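Long-range contact in toll-like receptor 13 (Mus musculus, PDB 4Z0C), which recognises bacterial 23S ribosomal RNA and signals through MYD88 and TRAF6 to activate NF-kappa-B and the inflammatory response: residues Leu330-Asn344 / Leu354-Pro368. Numbering follows the deposited sequence.
Sequences LQKLNLNKCQLSFIN and LTSLDLSHNKFKSFP
Q331 opens the contact with its carbonyl O, which accepts from both T355 N (2.6 Å) and S356 N where two consecutive leucine-rich repeats, 13 and 14, stack in the solenoid of the receptor's ectodomain. Strands 332-334 and 356-358 then run parallel, and the ladder continues through L333 N to S356 O, D358 N to L333 O and L335 N to D358 O. On one face K332 lies against S356, a small residue that fits beside the long chain, and a water joins K332 NZ to S356 OG. On the other, L333 and L357 run alongside each other into the leucine-lined interior, L357 CD1 against L333 CG. L335 and L359 repeat this pairing, with L335 CB 3.8 Å from L359 CD2. Beyond the strand, L335 O receives N362 ND2 at 2.9 Å in a nearly straight bond (174°). N362 is the asparagine of the LxxLxLxxN pattern: ND2 also donates to L359 O, while OD1 accepts from L340 N, which approaches from above the carbonyl plane, so a buried side chain satisfies backbone groups where the chain turns. L359 O in turn accepts from N386 ND2, extending the asparagine ladder. L340 O hydrogen-bonds K363 N and also lies over one face of the F364 ring; F367 CE1 lies over the opposite face. With CG1 trans to the backbone N (chi1 -162°), I343 turns its CG2 methyl toward both phenylalanines, 3.5 Å from F364 CE1 and, at the ring edge, 3.6 Å from F367 CD1.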
ATOM      1  N   LEU A 330     -32.078 -25.619  18.281  1.00 31.97           N
ATOM      2  CA  LEU A 330     -31.030 -25.015  17.439  1.00 34.31           C
ATOM      3  C   LEU A 330     -29.658 -24.896  18.085  1.00 31.94           C
ATOM      4  O   LEU A 330     -29.510 -24.312  19.167  1.00 27.22           O
ATOM      5  CB  LEU A 330     -31.450 -23.638  16.924  1.00 30.29           C
ATOM      6  CG  LEU A 330     -32.326 -23.637  15.675  1.00 30.45           C
ATOM      7  CD1 LEU A 330     -32.759 -22.214  15.356  1.00 27.36           C
ATOM      8  CD2 LEU A 330     -31.563 -24.245  14.503  1.00 28.86           C
ATOM      9  N   GLN A 331     -28.650 -25.430  17.397  1.00 26.22           N
ATOM     10  CA  GLN A 331     -27.269 -25.233  17.823  1.00 31.41           C
ATOM     11  C   GLN A 331     -26.580 -24.149  16.987  1.00 30.03           C
ATOM     12  O   GLN A 331     -25.851 -23.327  17.520  1.00 28.32           O
ATOM     13  CB  GLN A 331     -26.481 -26.545  17.735  1.00 23.31           C
ATOM     14  CG  GLN A 331     -27.028 -27.612  18.647  1.00 31.91           C
ATOM     15  CD  GLN A 331     -26.303 -28.952  18.521  1.00 38.62           C
ATOM     16  OE1 GLN A 331     -25.608 -29.221  17.539  1.00 41.70           O
ATOM     17  NE2 GLN A 331     -26.509 -29.811  19.502  1.00 31.04           N
ATOM     18  N   LYS A 332     -26.845 -24.153  15.685  1.00 27.34           N
ATOM     19  CA  LYS A 332     -26.176 -23.277  14.746  1.00 24.11           C
ATOM     20  C   LYS A 332     -27.240 -22.638  13.890  1.00 32.34           C
ATOM     21  O   LYS A 332     -28.098 -23.348  13.370  1.00 26.96           O
ATOM     22  CB  LYS A 332     -25.205 -24.057  13.850  1.00 22.81           C
ATOM     23  CG  LYS A 332     -24.299 -23.169  12.975  1.00 36.51           C
ATOM     24  CD  LYS A 332     -23.507 -23.926  11.906  1.00 39.24           C
ATOM     25  CE  LYS A 332     -22.400 -24.774  12.494  1.00 56.04           C
ATOM     26  NZ  LYS A 332     -21.055 -24.153  12.272  1.00 66.42           N
ATOM     27  N   LEU A 333     -27.173 -21.309  13.747  1.00 30.57           N
ATOM     28  CA  LEU A 333     -28.121 -20.546  12.947  1.00 28.66           C
ATOM     29  C   LEU A 333     -27.419 -19.548  12.020  1.00 31.75           C
ATOM     30  O   LEU A 333     -26.694 -18.679  12.486  1.00 35.29           O
ATOM     31  CB  LEU A 333     -29.097 -19.805  13.872  1.00 30.45           C
ATOM     32  CG  LEU A 333     -30.095 -18.835  13.238  1.00 33.35           C
ATOM     33  CD1 LEU A 333     -30.962 -19.534  12.181  1.00 32.71           C
ATOM     34  CD2 LEU A 333     -30.979 -18.206  14.311  1.00 34.84           C
ATOM     35  N   ASN A 334     -27.660 -19.658  10.716  1.00 27.96           N
ATOM     36  CA  ASN A 334     -27.122 -18.712   9.751  1.00 22.85           C
ATOM     37  C   ASN A 334     -28.205 -17.794   9.174  1.00 32.50           C
ATOM     38  O   ASN A 334     -29.212 -18.260   8.630  1.00 34.53           O
ATOM     39  CB  ASN A 334     -26.405 -19.408   8.595  1.00 17.16           C
ATOM     40  CG  ASN A 334     -25.165 -20.195   9.039  1.00 31.38           C
ATOM     41  OD1 ASN A 334     -24.704 -20.089  10.178  1.00 34.69           O
ATOM     42  ND2 ASN A 334     -24.609 -20.973   8.114  1.00 31.43           N
ATOM     43  N   LEU A 335     -27.959 -16.489   9.281  1.00 32.38           N
ATOM     44  CA  LEU A 335     -28.853 -15.447   8.787  1.00 29.77           C
ATOM     45  C   LEU A 335     -28.057 -14.417   7.975  1.00 33.91           C
ATOM     46  O   LEU A 335     -28.422 -13.250   7.891  1.00 34.98           O
ATOM     47  CB  LEU A 335     -29.550 -14.765   9.958  1.00 26.46           C
ATOM     48  CG  LEU A 335     -30.706 -15.552  10.560  1.00 25.29           C
ATOM     49  CD1 LEU A 335     -31.120 -14.998  11.914  1.00 32.86           C
ATOM     50  CD2 LEU A 335     -31.862 -15.533   9.591  1.00 25.97           C
ATOM     51  N   ASN A 336     -26.964 -14.874   7.378  1.00 33.01           N
ATOM     52  CA  ASN A 336     -26.124 -14.048   6.526  1.00 33.69           C
ATOM     53  C   ASN A 336     -26.733 -13.682   5.147  1.00 26.71           C
ATOM     54  O   ASN A 336     -27.540 -14.421   4.600  1.00 35.73           O
ATOM     55  CB  ASN A 336     -24.755 -14.734   6.356  1.00 33.40           C
ATOM     56  CG  ASN A 336     -24.857 -16.080   5.665  1.00 29.73           C
ATOM     57  OD1 ASN A 336     -25.558 -16.989   6.128  1.00 40.57           O
ATOM     58  ND2 ASN A 336     -24.170 -16.210   4.541  1.00 23.25           N
ATOM     59  N   LYS A 337     -26.343 -12.523   4.610  1.00 29.88           N
ATOM     60  CA  LYS A 337     -26.768 -12.053   3.282  1.00 29.70           C
ATOM     61  C   LYS A 337     -28.276 -11.882   3.127  1.00 29.08           C
ATOM     62  O   LYS A 337     -28.798 -11.989   2.024  1.00 34.57           O
ATOM     63  CB  LYS A 337     -26.261 -12.952   2.139  1.00 39.75           C
ATOM     64  CG  LYS A 337     -24.755 -13.066   1.935  1.00 46.49           C
ATOM     65  CD  LYS A 337     -24.495 -13.624   0.521  1.00 48.30           C
ATOM     66  CE  LYS A 337     -23.112 -14.248   0.314  1.00 51.71           C
ATOM     67  NZ  LYS A 337     -22.183 -14.089   1.461  1.00 51.73           N
ATOM     68  N   CYS A 338     -28.975 -11.621   4.223  1.00 28.84           N
ATOM     69  CA  CYS A 338     -30.368 -11.193   4.136  1.00 28.14           C
ATOM     70  C   CYS A 338     -30.396  -9.664   4.029  1.00 30.89           C
ATOM     71  O   CYS A 338     -29.451  -9.062   3.525  1.00 33.17           O
ATOM     72  CB  CYS A 338     -31.139 -11.663   5.363  1.00 28.69           C
ATOM     73  SG  CYS A 338     -31.157 -13.463   5.572  1.00 31.17           S
ATOM     74  N   GLN A 339     -31.463  -9.033   4.506  1.00 25.44           N
ATOM     75  CA  GLN A 339     -31.529  -7.564   4.507  1.00 26.48           C
ATOM     76  C   GLN A 339     -31.793  -7.047   5.915  1.00 22.33           C
ATOM     77  O   GLN A 339     -32.434  -6.039   6.097  1.00 30.44           O
ATOM     78  CB  GLN A 339     -32.631  -7.079   3.565  1.00 24.11           C
ATOM     79  CG  GLN A 339     -32.436  -7.492   2.115  1.00 23.74           C
ATOM     80  CD  GLN A 339     -31.292  -6.746   1.466  1.00 34.03           C
ATOM     81  OE1 GLN A 339     -31.177  -5.534   1.615  1.00 38.98           O
ATOM     82  NE2 GLN A 339     -30.439  -7.462   0.754  1.00 25.14           N
ATOM     83  N   LEU A 340     -31.290  -7.754   6.915  1.00 32.41           N
ATOM     84  CA  LEU A 340     -31.597  -7.433   8.297  1.00 26.41           C
ATOM     85  C   LEU A 340     -30.976  -6.114   8.716  1.00 37.02           C
ATOM     86  O   LEU A 340     -29.780  -5.885   8.490  1.00 36.14           O
ATOM     87  CB  LEU A 340     -31.088  -8.546   9.207  1.00 25.10           C
ATOM     88  CG  LEU A 340     -31.814  -9.890   9.059  1.00 31.73           C
ATOM     89  CD1 LEU A 340     -31.009 -11.010   9.706  1.00 22.68           C
ATOM     90  CD2 LEU A 340     -33.231  -9.789   9.672  1.00 18.48           C
ATOM     91  N   SER A 341     -31.786  -5.239   9.309  1.00 30.27           N
ATOM     92  CA  SER A 341     -31.234  -4.044   9.918  1.00 33.99           C
ATOM     93  C   SER A 341     -31.622  -3.961  11.385  1.00 29.80           C
ATOM     94  O   SER A 341     -31.075  -3.166  12.137  1.00 34.62           O
ATOM     95  CB  SER A 341     -31.630  -2.779   9.149  1.00 36.84           C
ATOM     96  OG  SER A 341     -33.019  -2.518   9.220  1.00 32.37           O
ATOM     97  N   PHE A 342     -32.549  -4.801  11.813  1.00 23.57           N
ATOM     98  CA  PHE A 342     -32.919  -4.766  13.222  1.00 26.73           C
ATOM     99  C   PHE A 342     -33.133  -6.153  13.768  1.00 30.25           C
ATOM    100  O   PHE A 342     -33.783  -6.985  13.134  1.00 34.07           O
ATOM    101  CB  PHE A 342     -34.166  -3.896  13.467  1.00 22.41           C
ATOM    102  CG  PHE A 342     -34.469  -3.684  14.927  1.00 28.22           C
ATOM    103  CD1 PHE A 342     -33.724  -2.785  15.680  1.00 30.95           C
ATOM    104  CD2 PHE A 342     -35.485  -4.389  15.551  1.00 32.67           C
ATOM    105  CE1 PHE A 342     -34.000  -2.597  17.031  1.00 37.10           C
ATOM    106  CE2 PHE A 342     -35.768  -4.206  16.900  1.00 28.74           C
ATOM    107  CZ  PHE A 342     -35.034  -3.316  17.636  1.00 32.18           C
ATOM    108  N   ILE A 343     -32.577  -6.403  14.946  1.00 23.77           N
ATOM    109  CA  ILE A 343     -32.748  -7.698  15.590  1.00 28.11           C
ATOM    110  C   ILE A 343     -32.677  -7.450  17.087  1.00 36.56           C
ATOM    111  O   ILE A 343     -31.954  -6.560  17.534  1.00 38.49           O
ATOM    112  CB  ILE A 343     -31.660  -8.700  15.112  1.00 34.88           C
ATOM    113  CG1 ILE A 343     -32.051 -10.146  15.397  1.00 34.40           C
ATOM    114  CG2 ILE A 343     -30.276  -8.359  15.683  1.00 36.19           C
ATOM    115  CD1 ILE A 343     -31.472 -11.081  14.380  1.00 35.73           C
ATOM    116  N   ASN A 344     -33.457  -8.183  17.871  1.00 35.02           N
ATOM    117  CA  ASN A 344     -33.435  -7.955  19.314  1.00 38.60           C
ATOM    118  C   ASN A 344     -33.684  -9.181  20.195  1.00 36.23           C
ATOM    119  O   ASN A 344     -33.622 -10.309  19.753  1.00 32.22           O
ATOM    120  CB  ASN A 344     -34.390  -6.815  19.684  1.00 36.71           C
ATOM    121  CG  ASN A 344     -35.858  -7.219  19.606  1.00 38.44           C
ATOM    122  OD1 ASN A 344     -36.200  -8.373  19.314  1.00 42.05           O
ATOM    123  ND2 ASN A 344     -36.737  -6.263  19.874  1.00 32.67           N
ATOM    124  N   LEU A 354     -28.044 -22.573  21.369  1.00 37.06           N
ATOM    125  CA  LEU A 354     -27.324 -21.999  20.226  1.00 38.37           C
ATOM    126  C   LEU A 354     -25.828 -21.766  20.517  1.00 33.70           C
ATOM    127  O   LEU A 354     -25.488 -21.057  21.463  1.00 31.13           O
ATOM    128  CB  LEU A 354     -27.992 -20.688  19.796  1.00 30.97           C
ATOM    129  CG  LEU A 354     -27.626 -20.155  18.407  1.00 29.20           C
ATOM    130  CD1 LEU A 354     -28.272 -20.986  17.320  1.00 23.72           C
ATOM    131  CD2 LEU A 354     -27.999 -18.674  18.242  1.00 18.94           C
ATOM    132  N   THR A 355     -24.935 -22.351  19.720  1.00 29.05           N
ATOM    133  CA  THR A 355     -23.499 -22.147  19.960  1.00 38.05           C
ATOM    134  C   THR A 355     -22.818 -21.385  18.821  1.00 33.50           C
ATOM    135  O   THR A 355     -21.745 -20.826  19.000  1.00 37.61           O
ATOM    136  CB  THR A 355     -22.723 -23.484  20.187  1.00 29.88           C
ATOM    137  OG1 THR A 355     -22.902 -24.342  19.058  1.00 34.78           O
ATOM    138  CG2 THR A 355     -23.191 -24.185  21.458  1.00 24.49           C
ATOM    139  N   SER A 356     -23.469 -21.333  17.667  1.00 29.88           N
ATOM    140  CA  SER A 356     -22.923 -20.657  16.511  1.00 34.38           C
ATOM    141  C   SER A 356     -24.010 -19.838  15.811  1.00 35.89           C
ATOM    142  O   SER A 356     -25.108 -20.333  15.563  1.00 33.46           O
ATOM    143  CB  SER A 356     -22.319 -21.677  15.546  1.00 33.68           C
ATOM    144  OG  SER A 356     -21.918 -21.051  14.340  1.00 43.96           O
ATOM    145  N   LEU A 357     -23.686 -18.587  15.491  1.00 33.57           N
ATOM    146  CA  LEU A 357     -24.618 -17.654  14.864  1.00 25.23           C
ATOM    147  C   LEU A 357     -23.910 -16.787  13.825  1.00 24.45           C
ATOM    148  O   LEU A 357     -22.908 -16.155  14.120  1.00 31.26           O
ATOM    149  CB  LEU A 357     -25.253 -16.757  15.920  1.00 24.39           C
ATOM    150  CG  LEU A 357     -26.181 -15.660  15.382  1.00 30.32           C
ATOM    151  CD1 LEU A 357     -27.423 -16.284  14.752  1.00 30.33           C
ATOM    152  CD2 LEU A 357     -26.581 -14.649  16.470  1.00 24.44           C
ATOM    153  N   ASP A 358     -24.437 -16.757  12.609  1.00 22.32           N
ATOM    154  CA  ASP A 358     -23.829 -15.982  11.542  1.00 18.42           C
ATOM    155  C   ASP A 358     -24.771 -14.875  11.073  1.00 25.26           C
ATOM    156  O   ASP A 358     -25.813 -15.144  10.474  1.00 24.95           O
ATOM    157  CB  ASP A 358     -23.437 -16.896  10.380  1.00 23.84           C
ATOM    158  CG  ASP A 358     -22.695 -16.155   9.268  1.00 38.31           C
ATOM    159  OD1 ASP A 358     -22.350 -14.983   9.465  1.00 36.63           O
ATOM    160  OD2 ASP A 358     -22.409 -16.753   8.211  1.00 50.55           O
ATOM    161  N   LEU A 359     -24.401 -13.628  11.365  1.00 27.90           N
ATOM    162  CA  LEU A 359     -25.196 -12.464  10.978  1.00 26.49           C
ATOM    163  C   LEU A 359     -24.454 -11.609   9.943  1.00 26.13           C
ATOM    164  O   LEU A 359     -24.803 -10.468   9.682  1.00 20.55           O
ATOM    165  CB  LEU A 359     -25.520 -11.625  12.211  1.00 25.40           C
ATOM    166  CG  LEU A 359     -26.576 -12.227  13.134  1.00 29.29           C
ATOM    167  CD1 LEU A 359     -26.715 -11.373  14.393  1.00 27.84           C
ATOM    168  CD2 LEU A 359     -27.895 -12.388  12.397  1.00 25.11           C
ATOM    169  N   SER A 360     -23.437 -12.187   9.334  1.00 22.33           N
ATOM    170  CA  SER A 360     -22.547 -11.441   8.468  1.00 20.14           C
ATOM    171  C   SER A 360     -23.235 -10.984   7.188  1.00 24.72           C
ATOM    172  O   SER A 360     -24.142 -11.657   6.711  1.00 22.40           O
ATOM    173  CB  SER A 360     -21.324 -12.296   8.128  1.00 16.72           C
ATOM    174  OG  SER A 360     -21.696 -13.399   7.317  1.00 26.07           O
ATOM    175  N   HIS A 361     -22.804  -9.832   6.652  1.00 18.00           N
ATOM    176  CA  HIS A 361     -23.232  -9.360   5.330  1.00 17.91           C
ATOM    177  C   HIS A 361     -24.719  -8.927   5.297  1.00 28.73           C
ATOM    178  O   HIS A 361     -25.450  -9.180   4.324  1.00 19.52           O
ATOM    179  CB  HIS A 361     -22.949 -10.434   4.280  1.00 25.05           C
ATOM    180  CG  HIS A 361     -22.599  -9.891   2.932  1.00 41.96           C
ATOM    181  ND1 HIS A 361     -21.847 -10.603   2.020  1.00 41.39           N
ATOM    182  CD2 HIS A 361     -22.897  -8.710   2.339  1.00 46.04           C
ATOM    183  CE1 HIS A 361     -21.706  -9.886   0.917  1.00 42.70           C
ATOM    184  NE2 HIS A 361     -22.333  -8.734   1.086  1.00 48.16           N
ATOM    185  N   ASN A 362     -25.158  -8.262   6.364  1.00 25.64           N
ATOM    186  CA  ASN A 362     -26.482  -7.667   6.394  1.00 20.20           C
ATOM    187  C   ASN A 362     -26.418  -6.129   6.350  1.00 31.73           C
ATOM    188  O   ASN A 362     -25.533  -5.555   5.707  1.00 27.51           O
ATOM    189  CB  ASN A 362     -27.283  -8.181   7.598  1.00 21.12           C
ATOM    190  CG  ASN A 362     -27.851  -9.593   7.352  1.00 29.32           C
ATOM    191  OD1 ASN A 362     -28.750  -9.767   6.528  1.00 26.04           O
ATOM    192  ND2 ASN A 362     -27.330 -10.591   8.069  1.00 20.39           N
ATOM    193  N   LYS A 363     -27.368  -5.469   7.005  1.00 33.11           N
ATOM    194  CA  LYS A 363     -27.451  -4.013   6.973  1.00 24.46           C
ATOM    195  C   LYS A 363     -27.482  -3.492   8.399  1.00 20.76           C
ATOM    196  O   LYS A 363     -28.109  -2.481   8.678  1.00 25.08           O
ATOM    197  CB  LYS A 363     -28.727  -3.555   6.251  1.00 31.05           C
ATOM    198  CG  LYS A 363     -28.970  -4.113   4.843  1.00 27.87           C
ATOM    199  CD  LYS A 363     -27.865  -3.700   3.914  1.00 39.29           C
ATOM    200  CE  LYS A 363     -28.131  -4.140   2.487  1.00 45.09           C
ATOM    201  NZ  LYS A 363     -26.820  -4.393   1.799  1.00 37.09           N
ATOM    202  N   PHE A 364     -26.831  -4.197   9.314  1.00 22.14           N
ATOM    203  CA  PHE A 364     -26.803  -3.754  10.700  1.00 20.29           C
ATOM    204  C   PHE A 364     -25.872  -2.554  10.857  1.00 28.13           C
ATOM    205  O   PHE A 364     -24.667  -2.617  10.545  1.00 25.05           O
ATOM    206  CB  PHE A 364     -26.346  -4.883  11.633  1.00 28.96           C
ATOM    207  CG  PHE A 364     -27.354  -6.011  11.809  1.00 32.19           C
ATOM    208  CD1 PHE A 364     -28.561  -5.795  12.469  1.00 27.95           C
ATOM    209  CD2 PHE A 364     -27.069  -7.293  11.347  1.00 29.47           C
ATOM    210  CE1 PHE A 364     -29.466  -6.827  12.653  1.00 27.58           C
ATOM    211  CE2 PHE A 364     -27.980  -8.336  11.514  1.00 22.34           C
ATOM    212  CZ  PHE A 364     -29.174  -8.100  12.174  1.00 25.54           C
ATOM    213  N   LYS A 365     -26.440  -1.451  11.321  1.00 30.18           N
ATOM    214  CA  LYS A 365     -25.652  -0.301  11.725  1.00 30.66           C
ATOM    215  C   LYS A 365     -25.420  -0.400  13.225  1.00 36.05           C
ATOM    216  O   LYS A 365     -24.404   0.053  13.751  1.00 39.51           O
ATOM    217  CB  LYS A 365     -26.381   0.992  11.382  1.00 24.42           C
ATOM    218  CG  LYS A 365     -26.386   1.309   9.900  1.00 29.61           C
ATOM    219  CD  LYS A 365     -26.991   2.695   9.641  1.00 33.05           C
ATOM    220  CE  LYS A 365     -27.300   2.862   8.169  1.00 33.14           C
ATOM    221  NZ  LYS A 365     -27.890   4.180   7.900  1.00 38.35           N
ATOM    222  N   SER A 366     -26.359  -1.039  13.904  1.00 34.45           N
ATOM    223  CA  SER A 366     -26.238  -1.252  15.332  1.00 33.45           C
ATOM    224  C   SER A 366     -27.107  -2.417  15.800  1.00 26.45           C
ATOM    225  O   SER A 366     -27.761  -3.083  15.000  1.00 27.79           O
ATOM    226  CB  SER A 366     -26.625   0.020  16.091  1.00 33.90           C
ATOM    227  OG  SER A 366     -26.220  -0.069  17.444  1.00 38.43           O
ATOM    228  N   PHE A 367     -27.091  -2.642  17.110  1.00 26.53           N
ATOM    229  CA  PHE A 367     -27.915  -3.629  17.772  1.00 29.89           C
ATOM    230  C   PHE A 367     -28.347  -3.008  19.077  1.00 34.40           C
ATOM    231  O   PHE A 367     -27.566  -2.307  19.720  1.00 24.47           O
ATOM    232  CB  PHE A 367     -27.118  -4.894  18.075  1.00 32.37           C
ATOM    233  CG  PHE A 367     -26.557  -5.552  16.857  1.00 33.34           C
ATOM    234  CD1 PHE A 367     -27.325  -6.434  16.121  1.00 26.80           C
ATOM    235  CD2 PHE A 367     -25.268  -5.286  16.443  1.00 28.04           C
ATOM    236  CE1 PHE A 367     -26.823  -7.041  14.994  1.00 27.19           C
ATOM    237  CE2 PHE A 367     -24.758  -5.895  15.315  1.00 31.95           C
ATOM    238  CZ  PHE A 367     -25.542  -6.778  14.592  1.00 28.87           C
ATOM    239  N   PRO A 368     -29.596  -3.262  19.477  1.00 38.42           N
ATOM    240  CA  PRO A 368     -30.099  -2.713  20.737  1.00 37.04           C
ATOM    241  C   PRO A 368     -29.528  -3.429  21.948  1.00 36.56           C
ATOM    242  O   PRO A 368     -28.984  -4.531  21.825  1.00 37.97           O
ATOM    243  CB  PRO A 368     -31.611  -2.942  20.634  1.00 35.02           C
ATOM    244  CG  PRO A 368     -31.759  -4.077  19.703  1.00 35.17           C
ATOM    245  CD  PRO A 368     -30.638  -3.956  18.709  1.00 28.73           C
TER
HETATM  246  O   HOH W   1     -19.148 -22.219  13.345  1.00 51.66           O
HETATM  247  O   HOH W   2     -29.231  -1.023  12.194  1.00 29.20           O